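Side-chain contacts in alpha,alpha-trehalose-phosphate synthase (UDP-forming) (PDB 5UOF), which belongs to glycosyltransferase family 20 and has the two-domain GT-B architecture of that clan: residues Ala447-Leu450 and Ser451-Arg454; Thr456-Ala459 and Asp460-Val464. All coordinates share one frame; numbering follows the deposited sequence.

In the fold
Both contacts are local and lie in series on helix 450-472, with centres about 14 Å apart. Interaction 1, residues 447-454, is the turn that starts this helix after helix 431-447; interaction 2, residues 456-464, consists of full helical turns further along. Each is partly buried: Leu-450, Trp-453 and Arg-454 are inside in the first, Phe-457, Val-458 and Leu-461 in the second. Helix 32-43 and strand 135-139 meet side chains of both; strand 191-194 is touched from interaction 2, by Phe-457 and Val-464. The chemistry follows position: a carboxylate caps the helix end in interaction 1, while regular backbone bonds and van der Waals side-chain touches carry interaction 2.

Interaction 1: residues Ala447-Leu450 and Ser451-Arg454; sequences ANDL and SVWR. With EDO (1,2-ethanediol), chain G.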
loop_
_atom_site.group_PDB
_atom_site.type_symbol
_atom_site.label_atom_id
_atom_site.label_comp_id
_atom_site.label_asym_id
_atom_site.label_seq_id
_atom_site.Cartn_x
_atom_site.Cartn_y
_atom_site.Cartn_z
ATOM N N ALA A 447 -28.642 7.004 12.982
ATOM C CA ALA A 447 -27.903 7.445 14.157
ATOM C C ALA A 447 -26.666 8.250 13.802
ATOM O O ALA A 447 -26.073 8.869 14.688
ATOM C CB ALA A 447 -27.497 6.252 15.021
ATOM N N ASN A 448 -26.264 8.246 12.536
ATOM C CA ASN A 448 -25.154 9.065 12.059
ATOM C C ASN A 448 -25.576 9.718 10.744
ATOM O O ASN A 448 -24.964 9.518 9.693
ATOM C CB ASN A 448 -23.883 8.234 11.878
ATOM C CG ASN A 448 -22.735 9.064 11.369
ATOM O OD1 ASN A 448 -22.626 10.239 11.719
ATOM N ND2 ASN A 448 -21.898 8.483 10.502
ATOM N N ASP A 449 -26.653 10.498 10.790
ATOM C CA ASP A 449 -27.065 11.177 9.572
ATOM C C ASP A 449 -26.158 12.387 9.330
ATOM O O ASP A 449 -25.283 12.709 10.135
ATOM C CB ASP A 449 -28.567 11.525 9.611
ATOM C CG ASP A 449 -28.924 12.709 10.520
ATOM O OD1 ASP A 449 -28.070 13.513 10.917
ATOM O OD2 ASP A 449 -30.127 12.847 10.831
ATOM N N LEU A 450 -26.342 13.024 8.174
ATOM C CA LEU A 450 -25.402 14.053 7.733
ATOM C C LEU A 450 -25.260 15.184 8.751
ATOM O O LEU A 450 -24.206 15.836 8.812
ATOM C CB LEU A 450 -25.846 14.601 6.376
ATOM C CG LEU A 450 -24.986 15.673 5.697
ATOM C CD1 LEU A 450 -23.521 15.219 5.608
ATOM C CD2 LEU A 450 -25.524 15.936 4.291
ATOM N N SER A 451 -26.299 15.436 9.562
ATOM C CA SER A 451 -26.187 16.502 10.548
ATOM C C SER A 451 -25.172 16.174 11.636
ATOM O O SER A 451 -24.635 17.095 12.263
ATOM C CB SER A 451 -27.552 16.799 11.180
ATOM O OG SER A 451 -27.885 15.826 12.151
ATOM N N VAL A 452 -24.884 14.890 11.872
ATOM C CA VAL A 452 -23.898 14.533 12.887
ATOM C C VAL A 452 -22.508 15.003 12.463
ATOM O O VAL A 452 -21.778 15.605 13.255
ATOM C CB VAL A 452 -23.935 13.020 13.171
ATOM C CG1 VAL A 452 -22.872 12.637 14.207
ATOM C CG2 VAL A 452 -25.341 12.625 13.656
ATOM N N TRP A 453 -22.133 14.752 11.207
ATOM C CA TRP A 453 -20.865 15.261 10.679
ATOM C C TRP A 453 -20.762 16.766 10.861
ATOM O O TRP A 453 -19.795 17.282 11.434
ATOM C CB TRP A 453 -20.756 14.889 9.199
ATOM C CG TRP A 453 -19.567 15.414 8.449
ATOM C CD1 TRP A 453 -18.282 14.948 8.509
ATOM C CD2 TRP A 453 -19.571 16.451 7.458
ATOM N NE1 TRP A 453 -17.480 15.659 7.642
ATOM C CE2 TRP A 453 -18.253 16.567 6.968
ATOM C CE3 TRP A 453 -20.563 17.290 6.936
ATOM C CZ2 TRP A 453 -17.900 17.494 5.995
ATOM C CZ3 TRP A 453 -20.211 18.203 5.965
ATOM C CH2 TRP A 453 -18.889 18.305 5.508
ATOM N N ARG A 454 -21.768 17.486 10.377
ATOM C CA ARG A 454 -21.746 18.936 10.443
ATOM C C ARG A 454 -21.686 19.423 11.887
ATOM O O ARG A 454 -20.828 20.242 12.252
ATOM C CB ARG A 454 -22.981 19.483 9.733
ATOM C CG ARG A 454 -23.252 20.925 10.042
ATOM C CD ARG A 454 -24.405 21.457 9.206
ATOM N NE ARG A 454 -25.700 20.926 9.608
ATOM C CZ ARG A 454 -26.414 20.067 8.889
ATOM N NH1 ARG A 454 -25.963 19.623 7.720
ATOM N NH2 ARG A 454 -27.583 19.649 9.342
HETATM C C1 EDO G . -28.927 12.936 14.524
HETATM O O1 EDO G . -29.949 13.227 13.558
HETATM C C2 EDO G . -28.599 11.444 14.509
HETATM O O2 EDO G . -28.222 11.025 13.186
HETATM O O HOH W 1 -22.706 12.267 9.275
#
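Asp-449 and Ser-451 carry the polar contacts of this turn. Asp-449 OD1 accepts from Ser-451 N at 2.9 Å, a donor lying 41° above the carboxylate plane, and, in one of two conformers of the serine, from Ser-451 OG at 2.6 Å through its syn lone pair. A chi1 of 75° turns the Asp-449 carboxylate toward Ser-451, so that OD1 meets both donors. Its other oxygen, OD2, receives a bond from O1 of a bound 1,2-ethanediol, whose O2 accepts from Asp-449 N, bridging backbone and side chain.

Among backbone bonds, Val-452 N reaches Asp-449 O at 2.8 Å, and Arg-454 N makes a weak 3.3 Å bond to Leu-450 O. A water accepts from Trp-453 N and can donate to Asp-449 O, though other acceptors compete for its protons.

The apolar pair is Leu-450 and Trp-453, side by side, CD1 of Leu-450 meeting CE3 of Trp-453 obliquely at 3.8 Å. Asn-448 crosses Val-452 at about a right angle, a polar-to-aliphatic van der Waals contact with Asn-448 OD1 3.4 Å from Val-452 CB, while ND2 bonds to Glu-404 and Pro-234 O. Asp-449, at the N-cap position, and its side-chain bond from Ser-451 N make this a helix N-cap at the start of helix 450-472.

Interaction 2: residues Thr456-Ala459 and Asp460-Val464; sequences TFVA and DLRSV
Phe-457 and Leu-461, one turn apart on the alpha-helix 450-472, form the apolar side of this contact, and Val-458 and Arg-462 pair in the same i to i+4 spacing. CD1 of Leu-461 comes to the edge of the Phe-457 ring, near its plane, at 3.9 Å from CE1. Two different first torsions bring it there: CG of Phe-457 is anti to the backbone N (chi1 -163°), whereas CG of Leu-461 lies beside its own N and anti to the carbonyl carbon (chi1 -76°), which swings the leucine branch back to the ring edge. The ring of Phe-457 also stacks on Trp-137 and touches Val-191, which places this side of the helix against strands 135-139 and 191-194.

Arg-462 runs extended from CG to NE and lays its guanidinium over Val-458. The methyl CG1 of Val-458 sits over the centre of one face, 3.6 Å from CZ of Arg-462. The methyl makes a van der Waals contact with the flat face of the group and leaves its N-H edges uninvolved in this touch. Further along, the Arg-462 side chain touches Glu-42 and Thr-43 of helix 32-43 and Leu-135.

CG of Asp-460 comes to 3.4 Å from Thr-456 O, and its OD2 is hydrogen-bonded to the hydroxyl of Tyr-233. Thr-456, in one of its two conformers, directs OG1 back to Val-452 O, one turn earlier.

Four successive i to i+4 backbone bonds supply the helical evidence, for example Leu-461 N to Phe-457 O at 3.0 Å. On the exposed face of the helix, Ala-459 O takes both Ser-463 N, at 2.9 Å, and a water that donates from 2.7 Å and also bonds to Ser-463 OG at 3.2 Å.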
loop_
_atom_site.group_PDB
_atom_site.type_symbol
_atom_site.label_atom_id
_atom_site.label_comp_id
_atom_site.label_asym_id
_atom_site.label_seq_id
_atom_site.Cartn_x
_atom_site.Cartn_y
_atom_site.Cartn_z
ATOM N N THR A 456 -21.013 17.913 14.866
ATOM C CA THR A 456 -19.899 17.545 15.736
ATOM C C THR A 456 -18.612 18.242 15.309
ATOM O O THR A 456 -17.812 18.654 16.156
ATOM C CB THR A 456 -19.719 16.026 15.760
ATOM O OG1 THR A 456 -19.498 15.550 14.434
ATOM C CG2 THR A 456 -20.976 15.358 16.316
ATOM N N PHE A 457 -18.397 18.398 13.998
ATOM C CA PHE A 457 -17.181 19.080 13.568
ATOM C C PHE A 457 -17.231 20.551 13.961
ATOM O O PHE A 457 -16.269 21.086 14.522
ATOM C CB PHE A 457 -16.960 18.928 12.062
ATOM C CG PHE A 457 -15.551 19.255 11.636
ATOM C CD1 PHE A 457 -15.132 20.571 11.505
ATOM C CD2 PHE A 457 -14.637 18.244 11.392
ATOM C CE1 PHE A 457 -13.828 20.874 11.133
ATOM C CE2 PHE A 457 -13.334 18.531 11.015
ATOM C CZ PHE A 457 -12.923 19.855 10.886
ATOM N N VAL A 458 -18.364 21.213 13.713
ATOM C CA VAL A 458 -18.484 22.623 14.087
ATOM C C VAL A 458 -18.350 22.789 15.598
ATOM O O VAL A 458 -17.724 23.742 16.078
ATOM C CB VAL A 458 -19.807 23.205 13.555
ATOM C CG1 VAL A 458 -20.063 24.593 14.160
ATOM C CG2 VAL A 458 -19.773 23.278 12.034
ATOM N N ALA A 459 -18.915 21.856 16.372
ATOM C CA ALA A 459 -18.787 21.921 17.825
ATOM C C ALA A 459 -17.335 21.800 18.264
ATOM O O ALA A 459 -16.913 22.452 19.226
ATOM C CB ALA A 459 -19.628 20.830 18.486
ATOM N N ASP A 460 -16.551 20.964 17.581
ATOM C CA ASP A 460 -15.145 20.848 17.950
ATOM C C ASP A 460 -14.378 22.123 17.612
ATOM O O ASP A 460 -13.483 22.519 18.361
ATOM C CB ASP A 460 -14.519 19.623 17.283
ATOM C CG ASP A 460 -14.973 18.313 17.930
ATOM O OD1 ASP A 460 -15.615 18.373 19.002
ATOM O OD2 ASP A 460 -14.699 17.226 17.372
ATOM N N LEU A 461 -14.722 22.788 16.504
ATOM C CA LEU A 461 -14.130 24.097 16.227
ATOM C C LEU A 461 -14.495 25.099 17.312
ATOM O O LEU A 461 -13.649 25.878 17.770
ATOM C CB LEU A 461 -14.590 24.609 14.863
ATOM C CG LEU A 461 -13.942 23.987 13.633
ATOM C CD1 LEU A 461 -14.647 24.462 12.385
ATOM C CD2 LEU A 461 -12.458 24.344 13.590
ATOM N N ARG A 462 -15.758 25.097 17.737
ATOM C CA ARG A 462 -16.156 26.009 18.799
ATOM C C ARG A 462 -15.443 25.687 20.104
ATOM O O ARG A 462 -15.145 26.598 20.886
ATOM C CB ARG A 462 -17.675 25.974 18.970
ATOM C CG ARG A 462 -18.397 26.598 17.802
ATOM C CD ARG A 462 -19.907 26.454 17.887
ATOM N NE ARG A 462 -20.557 27.186 16.802
ATOM C CZ ARG A 462 -21.764 26.904 16.320
ATOM N NH1 ARG A 462 -22.466 25.894 16.817
ATOM N NH2 ARG A 462 -22.265 27.629 15.329
ATOM N N SER A 463 -15.144 24.408 20.353
ATOM C CA SER A 463 -14.404 24.049 21.561
ATOM C C SER A 463 -12.986 24.605 21.532
ATOM O O SER A 463 -12.457 25.016 22.572
ATOM C CB SER A 463 -14.372 22.533 21.739
ATOM O OG SER A 463 -15.644 22.066 22.144
ATOM N N VAL A 464 -12.344 24.602 20.360
ATOM C CA VAL A 464 -11.033 25.235 20.236
ATOM C C VAL A 464 -11.115 26.699 20.651
ATOM O O VAL A 464 -10.307 27.187 21.450
ATOM C CB VAL A 464 -10.492 25.086 18.804
ATOM C CG1 VAL A 464 -9.168 25.852 18.658
ATOM C CG2 VAL A 464 -10.292 23.629 18.468
HETATM O O HOH W 2 -18.514 23.107 21.356
#